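FMN-binding protein (Syntrophomonas wolfei subsp. wolfei, PDB 3IN6) binds flavin mononucleotide at a two-subunit interface, as a flavoprotein probably of split-barrel type, its reaction not established. Local coordinates at residues A22-N27 and L52-D57; Y30-S36 and G80-L86; R64-D68 and Y124-K130; I96-L102 and F135-L141. Residues are numbered along the deposited sequence.

Interaction 1: A22-N27 and L52-D57; sequences ARSLIN and LEMIGD
Arg23 makes the strongest polar link in this helix-on-sheet contact, which joins helix 22-27 to strand 52-55, an edge strand of the antiparallel sheet of this FMN-binding fold. Its NH1 donates to Gly56 O at 2.5 Å, and NH2 forms a salt bridge with Asp57 OD1 at 2.9 Å; the extended t, t start of the side chain gives it the reach. Asp57 is also held by Arg16 of the same helix. Gly56 has positive phi (65/-137), a conformation that favours glycine, as the chain leaves the strand. One helical turn on, Asn27 (chi1 m) serves the strand backbone: OD1 accepts from Met54 N at 2.6 Å, while the bond from ND2 to Met54 O is weak at 3.5 Å. A carboxamide suits this place because it offers both an acceptor and a donor. Water 1 takes a bond from Arg23 NH1 (3.0 Å) and gives one to Met54 O (2.8 Å). The axes pass 7.2 Å apart at 155°, nearly antiparallel, with Arg23 nearest Met54 and Asn27 nearest Glu53 by CA. Alongside this polar seam lies an apolar layer. Ile26 sets CG2 3.9 Å from Leu52 CB, and the long all-t selenomethionine Met54 extends along the helix, its SE 4.1 Å from Ala22 CB and 3.6 Å from Arg23 N.

Interaction 2: Y30-S36 and G80-L86; sequences YISTTLS and GVFMVLL
Tyr30 lays its ring against Leu86, whose CD2 sits 3.5 Å from the ring centroid in a CH-pi contact over the face, where the loop before strand 33-36 meets strand 80-86. The two form an antiparallel pair in the central sheet, axes 4.6 Å apart at 165°. Thr34-Met83 and Ser36-Val81 are hydrogen-bonded pairs: Thr34 N to Met83 O 2.8 Å, Met83 N to Thr34 O 2.9 Å, Ser36 N to Val81 O 2.9 Å, Val81 N to Ser36 O 3.0 Å. Thr33-Val84 and Leu35-Phe82 are non-hydrogen-bonded pairs, with CA atoms 4.4 Å apart. Ser32 centres an inverse gamma turn (-80/59), yet keeps Leu85 bound at both ends: its O accepts from Leu85 N at 3.2 Å, and its OG (chi1 p) donates to Leu85 O at 2.7 Å, a task suited to a short hydroxyl. On the Thr33-Leu35-Phe82-Val84 face, Val84 meets Leu25 and Ile26 of helix 2-28, while Thr33 and Phe82 touch Leu52. On the other face, Ser36 and Val81 pack on the second subunit, and Ser36 OG hydrogen-bonds Ser36 OG of that subunit. Leu35 CD1 makes a CH-pi contact over the Phe82 ring, 3.8 Å from its centroid, 4° off the normal.

Interaction 3: R64-D68 and Y124-K130; sequences RFGAD and YKNFPLK. With FMN (flavin mononucleotide), chain C.
One backbone hydrogen bond, Lys130 N to Arg64 O at 2.9 Å, and a water bridge join two irregular segments: water 3 donates to Phe65 O (2.7 Å) and Pro128 O (2.6 Å). The CA atoms of Phe65 and Leu129 lie 5.0 Å apart. Asp68 OD1 forms salt bridges, weak as hydrogen bonds, with Arg64 NH2 (2.6 Å) and Lys130 NZ (3.3 Å), offsetting two cations whose NH2 and NZ lie 3.0 Å apart. The aromatic cluster centres on Phe65 (chi1 p): its CZ is 3.6 Å from Tyr124 CG, its CD2 3.6 Å from Phe127 CB. In the FMN of chain C, C2 lies over the Phe65 ring face, O2 accepts from Phe65 N and Gly66 N (3.1 Å each), O3' from N-cap Ala67 N (3.0 Å), and C8 is 3.1 Å from Tyr124 OH. A CB on Gly66 would clash with O3'. Main-chain NH groups thus read the pyrimidine carbonyl and ribityl chain, while the rings of Phe65 and Tyr124 line the pocket.

Interaction 4: I96-L102 and F135-L141; sequences IRVYVEL and FKIVKIL. With FMN (flavin mononucleotide), chain E.
Main-chain groups of strand 96-102 are satisfied alternately: Arg97, Tyr99 and Glu101 bond to strand 135-141, whereas Ile96, Val98 and Val100 bond to Val84, Phe82 and Gly80 of strand 79-87. The antiparallel axes of 96-102 and 135-141 approach to 4.5 Å at 142°. Arg97 N bonds Leu141 O (3.0 Å) and Leu141 N returns to Arg97 O (2.9 Å); Glu101 N bonds Lys136 O (3.0 Å) and Lys136 N bonds Glu101 O (2.9 Å). Between these pairs the register slips by one. Tyr99 N donates to Lys139 O (2.8 Å), but Tyr99 O receives both Val138 N (2.8 Å) and, weakly, Lys139 N (3.4 Å): a classic beta bulge, with Val138 at -108/-29. Val98-Ile140, Val100-Ile137 and Leu102-Phe135 are non-hydrogen-bonded pairs, whose branched and aromatic side chains suit the apolar face: Val100 CG2 lies 3.7 Å from Phe135 CD1. On the Arg97-Tyr99-Glu101 face, Lys139 CE and NZ lie 3.7 and 4.3 Å from the Tyr99 ring centroid, in CH-pi and cation-pi contacts. Tyr99 OH bonds Asn45 OD1 of the second subunit. Arg97 donates from NH2 to Pro142 O and from NH1 to Ile46 O of the second subunit and O2P of the chain E FMN (3.1 Å). This bulged antiparallel pair with its phosphate-binding arginine belongs to an FMN site built across a dimer interface.

In the fold
From the N terminus, helix 2-28 meets strand 52-55 in interaction 1, closing a loop that contains strands 33-38 and 44-48. Interaction 2 crosses it, closing a loop from 30-36 to 80-86 that holds helix 68-77; the two touch where Leu52 packs on Phe82. Interaction 3 crosses interaction 2, its loop running through strands 79-87 and 92-106 and helix 110-120. Interaction 4 closes the loop around that last helix, crossing interaction 3 and following interactions 1 and 2 in series. A probable hydrogen bond from Phe82 N to Val98 O joins interactions 2 and 4; Ala22 packs on Ile140 between 1 and 4. Interaction 3 touches none of the others; it binds one flavin, while Arg97 of interaction 4 reaches another's phosphate.

Interaction 1: A22-N27 and L52-D57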
# COMPACT_ATOMS: atom_id res chain seq x y z
N ALA A 22 16.35 -1.64 -3.14
CA ALA A 22 15.47 -2.07 -2.06
C ALA A 22 16.18 -1.96 -0.71
O ALA A 22 15.62 -1.44 0.25
CB ALA A 22 15.01 -3.51 -2.31
N ARG A 23 17.43 -2.44 -0.66
CA ARG A 23 18.25 -2.42 0.56
C ARG A 23 18.30 -1.01 1.11
O ARG A 23 18.02 -0.80 2.29
CB ARG A 23 19.70 -2.87 0.29
CG ARG A 23 20.51 -3.08 1.56
CD ARG A 23 21.98 -3.52 1.29
NE ARG A 23 22.05 -4.46 0.20
CZ ARG A 23 21.61 -5.72 0.30
NH1 ARG A 23 21.10 -6.16 1.45
NH2 ARG A 23 21.68 -6.51 -0.75
N SER A 24 18.67 -0.06 0.26
CA SER A 24 18.79 1.33 0.68
C SER A 24 17.49 1.93 1.21
O SER A 24 17.47 2.50 2.30
CB SER A 24 19.29 2.21 -0.46
OG SER A 24 20.66 1.96 -0.71
N LEU A 25 16.42 1.78 0.43
CA LEU A 25 15.13 2.38 0.79
C LEU A 25 14.49 1.72 2.02
O LEU A 25 13.92 2.40 2.85
CB LEU A 25 14.18 2.37 -0.41
CG LEU A 25 14.60 3.27 -1.58
CD1 LEU A 25 13.86 2.93 -2.86
CD2 LEU A 25 14.39 4.73 -1.21
N ILE A 26 14.56 0.40 2.13
CA ILE A 26 14.01 -0.27 3.30
C ILE A 26 14.78 0.14 4.56
O ILE A 26 14.19 0.61 5.53
CB ILE A 26 14.02 -1.80 3.16
CG1 ILE A 26 13.01 -2.25 2.09
CG2 ILE A 26 13.66 -2.46 4.49
CD1 ILE A 26 11.54 -2.01 2.48
N ASN A 27 16.10 -0.01 4.52
CA ASN A 27 16.89 0.26 5.71
C ASN A 27 16.91 1.73 6.15
O ASN A 27 17.18 2.01 7.32
CB ASN A 27 18.30 -0.32 5.54
CG ASN A 27 18.31 -1.83 5.51
OD1 ASN A 27 17.34 -2.50 5.93
ND2 ASN A 27 19.41 -2.39 5.02
N LEU A 52 12.03 -1.31 10.19
CA LEU A 52 12.44 -2.43 9.32
C LEU A 52 13.93 -2.51 9.03
O LEU A 52 14.66 -1.51 9.10
CB LEU A 52 11.82 -2.25 7.93
CG LEU A 52 10.33 -2.17 7.70
CD1 LEU A 52 10.12 -1.97 6.21
CD2 LEU A 52 9.63 -3.45 8.21
N GLU A 53 14.33 -3.70 8.59
CA GLU A 53 15.70 -3.96 8.17
C GLU A 53 15.76 -5.13 7.19
O GLU A 53 15.17 -6.20 7.43
CB GLU A 53 16.58 -4.22 9.39
CG GLU A 53 18.05 -4.36 9.06
CD GLU A 53 18.92 -4.40 10.29
OE1 GLU A 53 18.49 -3.92 11.36
OE2 GLU A 53 20.06 -4.87 10.19
N MSE A 54 16.45 -4.91 6.07
CA MSE A 54 16.69 -5.96 5.08
C MSE A 54 18.08 -6.54 5.35
O MSE A 54 19.05 -5.79 5.53
CB MSE A 54 16.57 -5.42 3.66
CG MSE A 54 17.10 -6.33 2.58
SE MSE A 54 16.56 -5.59 0.87
CE MSE A 54 17.63 -6.69 -0.35
N ILE A 55 18.14 -7.87 5.44
CA ILE A 55 19.36 -8.62 5.74
C ILE A 55 19.65 -9.52 4.53
O ILE A 55 18.77 -10.24 4.06
CB ILE A 55 19.18 -9.49 7.03
CG1 ILE A 55 18.84 -8.60 8.23
CG2 ILE A 55 20.42 -10.33 7.31
CD1 ILE A 55 18.28 -9.36 9.41
N GLY A 56 20.87 -9.44 4.02
CA GLY A 56 21.27 -10.21 2.85
C GLY A 56 20.49 -9.76 1.63
O GLY A 56 20.29 -8.55 1.40
N ASP A 57 20.05 -10.75 0.86
CA ASP A 57 19.26 -10.56 -0.35
C ASP A 57 17.91 -11.25 -0.24
O ASP A 57 17.10 -11.16 -1.18
CB ASP A 57 19.98 -11.22 -1.54
CG ASP A 57 21.28 -10.51 -1.93
OD1 ASP A 57 21.43 -9.29 -1.70
OD2 ASP A 57 22.17 -11.18 -2.50
O HOH W 1 21.45 -5.01 4.23

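Interaction 2: Y30-S36 and G80-L86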
# COMPACT_ATOMS: atom_id res chain seq x y z
N TYR A 30 11.95 5.20 5.98
CA TYR A 30 11.16 6.41 5.74
C TYR A 30 9.75 6.24 6.31
O TYR A 30 9.22 5.12 6.37
CB TYR A 30 11.06 6.71 4.24
CG TYR A 30 12.35 7.19 3.61
CD1 TYR A 30 12.77 8.50 3.74
CD2 TYR A 30 13.13 6.34 2.85
CE1 TYR A 30 13.94 8.94 3.16
CE2 TYR A 30 14.30 6.76 2.26
CZ TYR A 30 14.69 8.07 2.41
OH TYR A 30 15.86 8.48 1.84
N ILE A 31 9.17 7.35 6.75
CA ILE A 31 7.80 7.37 7.26
C ILE A 31 6.89 6.81 6.17
O ILE A 31 6.00 6.00 6.44
CB ILE A 31 7.34 8.81 7.59
CG1 ILE A 31 8.19 9.42 8.70
CG2 ILE A 31 5.89 8.84 8.04
CD1 ILE A 31 7.84 10.89 9.01
N SER A 32 7.17 7.20 4.93
CA SER A 32 6.38 6.80 3.78
C SER A 32 6.72 5.39 3.30
O SER A 32 7.14 5.18 2.16
CB SER A 32 6.60 7.81 2.65
OG SER A 32 7.87 7.60 2.10
N THR A 33 6.56 4.42 4.21
CA THR A 33 6.79 3.02 3.95
C THR A 33 5.55 2.25 4.44
O THR A 33 5.10 2.49 5.56
CB THR A 33 8.01 2.52 4.73
OG1 THR A 33 9.16 3.30 4.39
CG2 THR A 33 8.28 1.06 4.43
N THR A 34 5.04 1.32 3.63
CA THR A 34 3.84 0.57 3.99
C THR A 34 3.96 -0.92 3.74
O THR A 34 4.84 -1.36 2.97
CB THR A 34 2.60 1.03 3.16
OG1 THR A 34 2.77 0.67 1.77
CG2 THR A 34 2.34 2.52 3.32
N LEU A 35 3.07 -1.68 4.38
CA LEU A 35 2.98 -3.15 4.22
C LEU A 35 1.50 -3.47 3.93
O LEU A 35 0.61 -3.20 4.75
CB LEU A 35 3.48 -3.89 5.47
CG LEU A 35 3.26 -5.43 5.50
CD1 LEU A 35 3.95 -6.08 4.30
CD2 LEU A 35 3.79 -6.07 6.83
N SER A 36 1.24 -4.01 2.75
CA SER A 36 -0.11 -4.35 2.36
C SER A 36 -0.23 -5.85 2.60
O SER A 36 0.67 -6.61 2.25
CB SER A 36 -0.39 -3.95 0.90
OG SER A 36 -0.26 -2.56 0.70
N GLY A 80 2.40 -10.69 1.68
CA GLY A 80 2.38 -9.23 1.76
C GLY A 80 3.28 -8.54 0.77
O GLY A 80 4.00 -9.18 -0.01
N VAL A 81 3.21 -7.22 0.76
CA VAL A 81 4.09 -6.44 -0.07
C VAL A 81 4.42 -5.11 0.59
O VAL A 81 3.53 -4.36 0.97
CB VAL A 81 3.51 -6.17 -1.50
CG1 VAL A 81 2.13 -5.44 -1.47
CG2 VAL A 81 4.54 -5.39 -2.33
N PHE A 82 5.71 -4.86 0.73
CA PHE A 82 6.17 -3.60 1.26
C PHE A 82 6.33 -2.66 0.11
O PHE A 82 6.67 -3.08 -1.02
CB PHE A 82 7.55 -3.71 1.91
CG PHE A 82 7.55 -4.34 3.25
CD1 PHE A 82 7.28 -3.59 4.39
CD2 PHE A 82 7.88 -5.68 3.40
CE1 PHE A 82 7.31 -4.16 5.64
CE2 PHE A 82 7.92 -6.26 4.65
CZ PHE A 82 7.64 -5.49 5.78
N MSE A 83 6.08 -1.39 0.37
CA MSE A 83 6.34 -0.37 -0.60
C MSE A 83 6.92 0.82 0.10
O MSE A 83 6.44 1.21 1.16
CB MSE A 83 5.09 0.09 -1.36
CG MSE A 83 5.45 1.29 -2.33
SE MSE A 83 4.07 1.94 -3.50
CE MSE A 83 4.32 0.84 -5.06
N VAL A 84 7.98 1.37 -0.49
CA VAL A 84 8.55 2.64 -0.05
C VAL A 84 8.31 3.55 -1.23
O VAL A 84 8.50 3.11 -2.39
CB VAL A 84 10.06 2.58 0.20
CG1 VAL A 84 10.63 4.01 0.47
CG2 VAL A 84 10.38 1.64 1.34
N LEU A 85 7.94 4.80 -0.96
CA LEU A 85 7.61 5.77 -1.98
C LEU A 85 8.08 7.16 -1.53
O LEU A 85 7.59 7.69 -0.54
CB LEU A 85 6.10 5.80 -2.18
CG LEU A 85 5.57 6.61 -3.36
CD1 LEU A 85 6.06 6.00 -4.67
CD2 LEU A 85 4.05 6.65 -3.33
N LEU A 86 9.04 7.72 -2.22
CA LEU A 86 9.51 9.06 -1.88
C LEU A 86 8.89 10.02 -2.86
O LEU A 86 8.87 9.76 -4.07
CB LEU A 86 11.04 9.13 -1.90
CG LEU A 86 11.72 8.40 -0.74
CD1 LEU A 86 13.22 8.36 -0.88
CD2 LEU A 86 11.32 8.99 0.63
O HOH W 2 2.15 -1.84 0.90

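Interaction 3: R64-D68 and Y124-K130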
# COMPACT_ATOMS: atom_id res chain seq x y z
N ARG A 64 7.04 -5.70 15.39
CA ARG A 64 5.60 -5.63 15.50
C ARG A 64 5.21 -5.15 16.90
O ARG A 64 5.37 -5.87 17.90
CB ARG A 64 4.96 -6.96 15.14
CG ARG A 64 3.44 -6.88 14.99
CD ARG A 64 2.79 -7.29 16.28
NE ARG A 64 1.40 -6.89 16.41
CZ ARG A 64 0.54 -7.49 17.23
NH1 ARG A 64 0.94 -8.53 17.95
NH2 ARG A 64 -0.71 -7.07 17.31
N PHE A 65 4.75 -3.90 16.96
CA PHE A 65 4.29 -3.28 18.21
C PHE A 65 2.83 -2.81 18.12
O PHE A 65 2.13 -2.82 19.13
CB PHE A 65 5.24 -2.18 18.68
CG PHE A 65 5.47 -1.07 17.68
CD1 PHE A 65 6.48 -1.18 16.73
CD2 PHE A 65 4.72 0.11 17.73
CE1 PHE A 65 6.72 -0.13 15.82
CE2 PHE A 65 4.95 1.15 16.82
CZ PHE A 65 5.95 1.03 15.87
N GLY A 66 2.37 -2.40 16.94
CA GLY A 66 0.97 -2.05 16.71
C GLY A 66 0.49 -3.01 15.65
O GLY A 66 0.56 -4.24 15.83
N ALA A 67 -0.03 -2.47 14.55
CA ALA A 67 -0.35 -3.26 13.37
C ALA A 67 -1.09 -4.57 13.64
O ALA A 67 -0.68 -5.61 13.13
CB ALA A 67 0.96 -3.53 12.61
N ASP A 68 -2.18 -4.51 14.40
CA ASP A 68 -2.98 -5.70 14.79
C ASP A 68 -3.63 -6.46 13.63
O ASP A 68 -3.53 -7.68 13.57
CB ASP A 68 -4.10 -5.29 15.75
CG ASP A 68 -3.58 -4.75 17.09
OD1 ASP A 68 -2.44 -5.07 17.48
OD2 ASP A 68 -4.35 -4.03 17.76
N TYR A 124 8.97 5.39 18.60
CA TYR A 124 8.19 4.27 19.12
C TYR A 124 8.97 3.42 20.12
O TYR A 124 8.54 2.32 20.47
CB TYR A 124 7.67 3.43 17.94
CG TYR A 124 6.94 4.28 16.92
CD1 TYR A 124 5.70 4.82 17.21
CD2 TYR A 124 7.51 4.56 15.68
CE1 TYR A 124 5.03 5.62 16.30
CE2 TYR A 124 6.84 5.35 14.75
CZ TYR A 124 5.59 5.88 15.07
OH TYR A 124 4.91 6.67 14.17
N LYS A 125 10.11 3.93 20.60
CA LYS A 125 10.96 3.23 21.57
C LYS A 125 10.17 2.71 22.78
O LYS A 125 10.40 1.59 23.24
CB LYS A 125 12.10 4.14 22.06
CG LYS A 125 11.65 5.42 22.76
N ASN A 126 9.23 3.52 23.27
CA ASN A 126 8.41 3.15 24.43
C ASN A 126 7.32 2.10 24.13
O ASN A 126 6.76 1.52 25.06
CB ASN A 126 7.78 4.39 25.07
CG ASN A 126 8.82 5.34 25.64
OD1 ASN A 126 10.03 5.14 25.47
ND2 ASN A 126 8.35 6.39 26.31
N PHE A 127 7.01 1.87 22.86
CA PHE A 127 6.02 0.84 22.50
C PHE A 127 6.70 -0.53 22.61
O PHE A 127 7.78 -0.73 22.06
CB PHE A 127 5.44 1.06 21.10
CG PHE A 127 4.49 2.22 21.01
CD1 PHE A 127 4.97 3.51 20.82
CD2 PHE A 127 3.12 2.03 21.12
CE1 PHE A 127 4.10 4.60 20.75
CE2 PHE A 127 2.24 3.11 21.05
CZ PHE A 127 2.73 4.39 20.86
N PRO A 128 6.08 -1.46 23.35
CA PRO A 128 6.70 -2.76 23.53
C PRO A 128 6.74 -3.60 22.25
O PRO A 128 5.79 -3.60 21.47
CB PRO A 128 5.84 -3.43 24.60
CG PRO A 128 4.55 -2.73 24.56
CD PRO A 128 4.83 -1.33 24.12
N LEU A 129 7.85 -4.32 22.07
CA LEU A 129 8.05 -5.20 20.93
C LEU A 129 7.31 -6.52 21.20
O LEU A 129 7.77 -7.35 22.00
CB LEU A 129 9.54 -5.44 20.74
CG LEU A 129 10.02 -6.16 19.48
CD1 LEU A 129 9.73 -5.30 18.27
CD2 LEU A 129 11.51 -6.44 19.58
N LYS A 130 6.17 -6.70 20.54
CA LYS A 130 5.36 -7.92 20.70
C LYS A 130 5.86 -9.10 19.86
O LYS A 130 5.73 -10.27 20.25
CB LYS A 130 3.88 -7.62 20.38
CG LYS A 130 3.24 -6.64 21.37
CD LYS A 130 1.77 -6.36 21.07
CE LYS A 130 1.61 -5.66 19.73
NZ LYS A 130 0.22 -5.18 19.45
N1 FMN C . 3.56 -0.40 13.64
C2 FMN C . 4.32 -1.56 13.72
O2 FMN C . 3.86 -2.56 14.28
N3 FMN C . 5.60 -1.58 13.18
C4 FMN C . 6.13 -0.45 12.57
O4 FMN C . 7.28 -0.51 12.10
C4A FMN C . 5.37 0.72 12.50
N5 FMN C . 5.87 1.87 11.90
C5A FMN C . 5.11 3.04 11.82
C6 FMN C . 5.65 4.17 11.20
C7 FMN C . 4.91 5.35 11.12
C7M FMN C . 5.51 6.55 10.45
C8 FMN C . 3.61 5.40 11.65
C8M FMN C . 2.78 6.66 11.57
C9 FMN C . 3.07 4.26 12.27
C9A FMN C . 3.82 3.07 12.36
N10 FMN C . 3.31 1.91 12.97
C10 FMN C . 4.08 0.75 13.04
C1' FMN C . 1.92 1.90 13.58
C2' FMN C . 0.87 1.27 12.67
O2' FMN C . 0.87 1.90 11.40
C3' FMN C . -0.50 1.38 13.35
O3' FMN C . -0.52 0.49 14.45
C4' FMN C . -1.68 1.08 12.42
O4' FMN C . -2.89 1.46 13.05
C5' FMN C . -1.78 -0.39 12.05
O5' FMN C . -2.84 -0.57 11.14
P FMN C . -3.66 -1.96 11.04
O1P FMN C . -4.53 -2.16 12.25
O2P FMN C . -2.74 -3.16 10.92
O3P FMN C . -4.54 -1.76 9.85
O HOH W 3 3.36 -2.65 21.51

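Interaction 4: I96-L102 and F135-L141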
# COMPACT_ATOMS: atom_id res chain seq x y z
N ILE A 96 10.23 1.68 -4.23
CA ILE A 96 10.44 0.27 -4.55
C ILE A 96 9.27 -0.53 -4.00
O ILE A 96 8.56 -0.06 -3.09
CB ILE A 96 11.74 -0.23 -3.88
CG1 ILE A 96 12.22 -1.59 -4.44
CG2 ILE A 96 11.58 -0.28 -2.33
CD1 ILE A 96 12.76 -1.55 -5.88
N ARG A 97 9.07 -1.72 -4.57
CA ARG A 97 8.07 -2.65 -4.08
C ARG A 97 8.78 -3.93 -3.78
O ARG A 97 9.46 -4.48 -4.65
CB ARG A 97 6.98 -2.90 -5.10
CG ARG A 97 6.00 -1.78 -5.24
CD ARG A 97 4.95 -2.07 -6.31
NE ARG A 97 5.50 -2.22 -7.65
CZ ARG A 97 4.77 -2.45 -8.74
NH1 ARG A 97 3.45 -2.57 -8.66
NH2 ARG A 97 5.36 -2.57 -9.92
N VAL A 98 8.64 -4.40 -2.54
CA VAL A 98 9.25 -5.64 -2.13
C VAL A 98 8.17 -6.63 -1.68
O VAL A 98 7.52 -6.41 -0.64
CB VAL A 98 10.25 -5.42 -0.98
CG1 VAL A 98 10.97 -6.69 -0.68
CG2 VAL A 98 11.26 -4.28 -1.31
N TYR A 99 8.00 -7.72 -2.43
CA TYR A 99 7.01 -8.75 -2.15
C TYR A 99 7.57 -9.81 -1.23
O TYR A 99 8.65 -10.35 -1.48
CB TYR A 99 6.52 -9.39 -3.44
CG TYR A 99 5.88 -8.39 -4.37
CD1 TYR A 99 6.66 -7.56 -5.15
CD2 TYR A 99 4.51 -8.30 -4.49
CE1 TYR A 99 6.11 -6.67 -6.01
CE2 TYR A 99 3.94 -7.37 -5.34
CZ TYR A 99 4.74 -6.57 -6.11
OH TYR A 99 4.21 -5.65 -6.96
N VAL A 100 6.79 -10.17 -0.22
CA VAL A 100 7.27 -11.03 0.84
C VAL A 100 6.31 -12.14 1.28
O VAL A 100 5.12 -12.12 1.00
CB VAL A 100 7.57 -10.17 2.09
CG1 VAL A 100 8.71 -9.14 1.84
CG2 VAL A 100 6.29 -9.44 2.57
N GLU A 101 6.87 -13.08 2.01
CA GLU A 101 6.10 -14.14 2.66
C GLU A 101 6.62 -14.27 4.08
O GLU A 101 7.83 -14.29 4.28
CB GLU A 101 6.24 -15.46 1.94
CG GLU A 101 5.64 -15.44 0.57
CD GLU A 101 5.70 -16.81 -0.12
OE1 GLU A 101 6.32 -17.75 0.43
OE2 GLU A 101 5.12 -16.93 -1.22
N LEU A 102 5.72 -14.37 5.06
CA LEU A 102 6.14 -14.51 6.45
C LEU A 102 6.84 -15.84 6.69
O LEU A 102 6.27 -16.88 6.43
CB LEU A 102 4.95 -14.40 7.39
CG LEU A 102 5.27 -14.32 8.89
CD1 LEU A 102 6.02 -13.02 9.23
CD2 LEU A 102 3.99 -14.42 9.66
N PHE A 135 10.58 -11.97 7.36
CA PHE A 135 10.05 -12.19 6.01
C PHE A 135 11.07 -12.71 5.02
O PHE A 135 12.23 -12.36 5.09
CB PHE A 135 9.46 -10.91 5.40
CG PHE A 135 8.35 -10.30 6.19
CD1 PHE A 135 7.03 -10.64 5.95
CD2 PHE A 135 8.61 -9.30 7.14
CE1 PHE A 135 5.98 -10.04 6.67
CE2 PHE A 135 7.58 -8.69 7.86
CZ PHE A 135 6.26 -9.07 7.62
N LYS A 136 10.61 -13.55 4.10
CA LYS A 136 11.43 -14.01 2.98
C LYS A 136 11.03 -13.14 1.82
O LYS A 136 9.83 -12.96 1.57
CB LYS A 136 11.15 -15.48 2.65
CG LYS A 136 11.78 -15.95 1.33
CD LYS A 136 11.35 -17.40 1.00
CE LYS A 136 11.85 -17.84 -0.38
NZ LYS A 136 11.40 -19.23 -0.74
N ILE A 137 12.03 -12.60 1.12
CA ILE A 137 11.78 -11.75 -0.04
C ILE A 137 11.53 -12.67 -1.22
O ILE A 137 12.34 -13.54 -1.52
CB ILE A 137 12.95 -10.84 -0.39
CG1 ILE A 137 13.23 -9.82 0.73
CG2 ILE A 137 12.67 -10.15 -1.72
CD1 ILE A 137 14.44 -9.03 0.51
N VAL A 138 10.43 -12.43 -1.91
CA VAL A 138 9.99 -13.28 -3.01
C VAL A 138 10.16 -12.63 -4.40
O VAL A 138 10.36 -13.33 -5.40
CB VAL A 138 8.53 -13.71 -2.73
CG1 VAL A 138 7.75 -13.94 -3.99
CG2 VAL A 138 8.53 -14.96 -1.82
N LYS A 139 10.09 -11.30 -4.45
CA LYS A 139 10.21 -10.56 -5.69
C LYS A 139 10.38 -9.07 -5.34
O LYS A 139 9.86 -8.62 -4.30
CB LYS A 139 8.95 -10.76 -6.54
CG LYS A 139 8.92 -10.03 -7.88
CD LYS A 139 7.64 -10.32 -8.67
CE LYS A 139 6.39 -9.75 -7.98
NZ LYS A 139 5.10 -10.10 -8.67
N ILE A 140 11.09 -8.33 -6.19
CA ILE A 140 11.29 -6.88 -6.02
C ILE A 140 10.97 -6.20 -7.35
O ILE A 140 11.53 -6.56 -8.38
CB ILE A 140 12.73 -6.53 -5.62
CG1 ILE A 140 13.09 -7.19 -4.29
CG2 ILE A 140 12.92 -4.97 -5.56
CD1 ILE A 140 14.55 -6.92 -3.82
N LEU A 141 10.05 -5.24 -7.36
CA LEU A 141 9.73 -4.57 -8.60
C LEU A 141 9.90 -3.08 -8.42
O LEU A 141 9.84 -2.58 -7.30
CB LEU A 141 8.31 -4.89 -9.08
CG LEU A 141 8.02 -6.33 -9.55
CD1 LEU A 141 6.52 -6.52 -9.77
CD2 LEU A 141 8.84 -6.70 -10.83
N1 FMN E . -1.94 3.74 -13.62
C2 FMN E . -3.30 3.65 -13.78
O2 FMN E . -3.78 2.70 -14.41
N3 FMN E . -4.12 4.63 -13.23
C4 FMN E . -3.57 5.69 -12.52
O4 FMN E . -4.29 6.56 -12.04
C4A FMN E . -2.19 5.78 -12.37
N5 FMN E . -1.63 6.83 -11.67
C5A FMN E . -0.26 6.91 -11.53
C6 FMN E . 0.27 7.99 -10.82
C7 FMN E . 1.64 8.10 -10.65
C7M FMN E . 2.19 9.27 -9.88
C8 FMN E . 2.49 7.13 -11.18
C8M FMN E . 3.97 7.24 -10.99
C9 FMN E . 1.96 6.04 -11.88
C9A FMN E . 0.57 5.92 -12.07
N10 FMN E . -0.00 4.85 -12.77
C10 FMN E . -1.38 4.79 -12.93
C1' FMN E . 0.83 3.76 -13.40
C2' FMN E . 0.87 2.46 -12.59
O2' FMN E . 1.32 2.72 -11.29
C3' FMN E . 1.78 1.45 -13.30
O3' FMN E . 1.11 1.02 -14.47
C4' FMN E . 2.16 0.26 -12.40
O4' FMN E . 3.25 -0.47 -12.94
C5' FMN E . 1.01 -0.70 -12.24
O5' FMN E . 1.38 -1.73 -11.37
P FMN E . 0.78 -3.22 -11.51
O1P FMN E . -0.72 -3.17 -11.34
O2P FMN E . 1.39 -4.07 -10.42
O3P FMN E . 1.13 -3.83 -12.86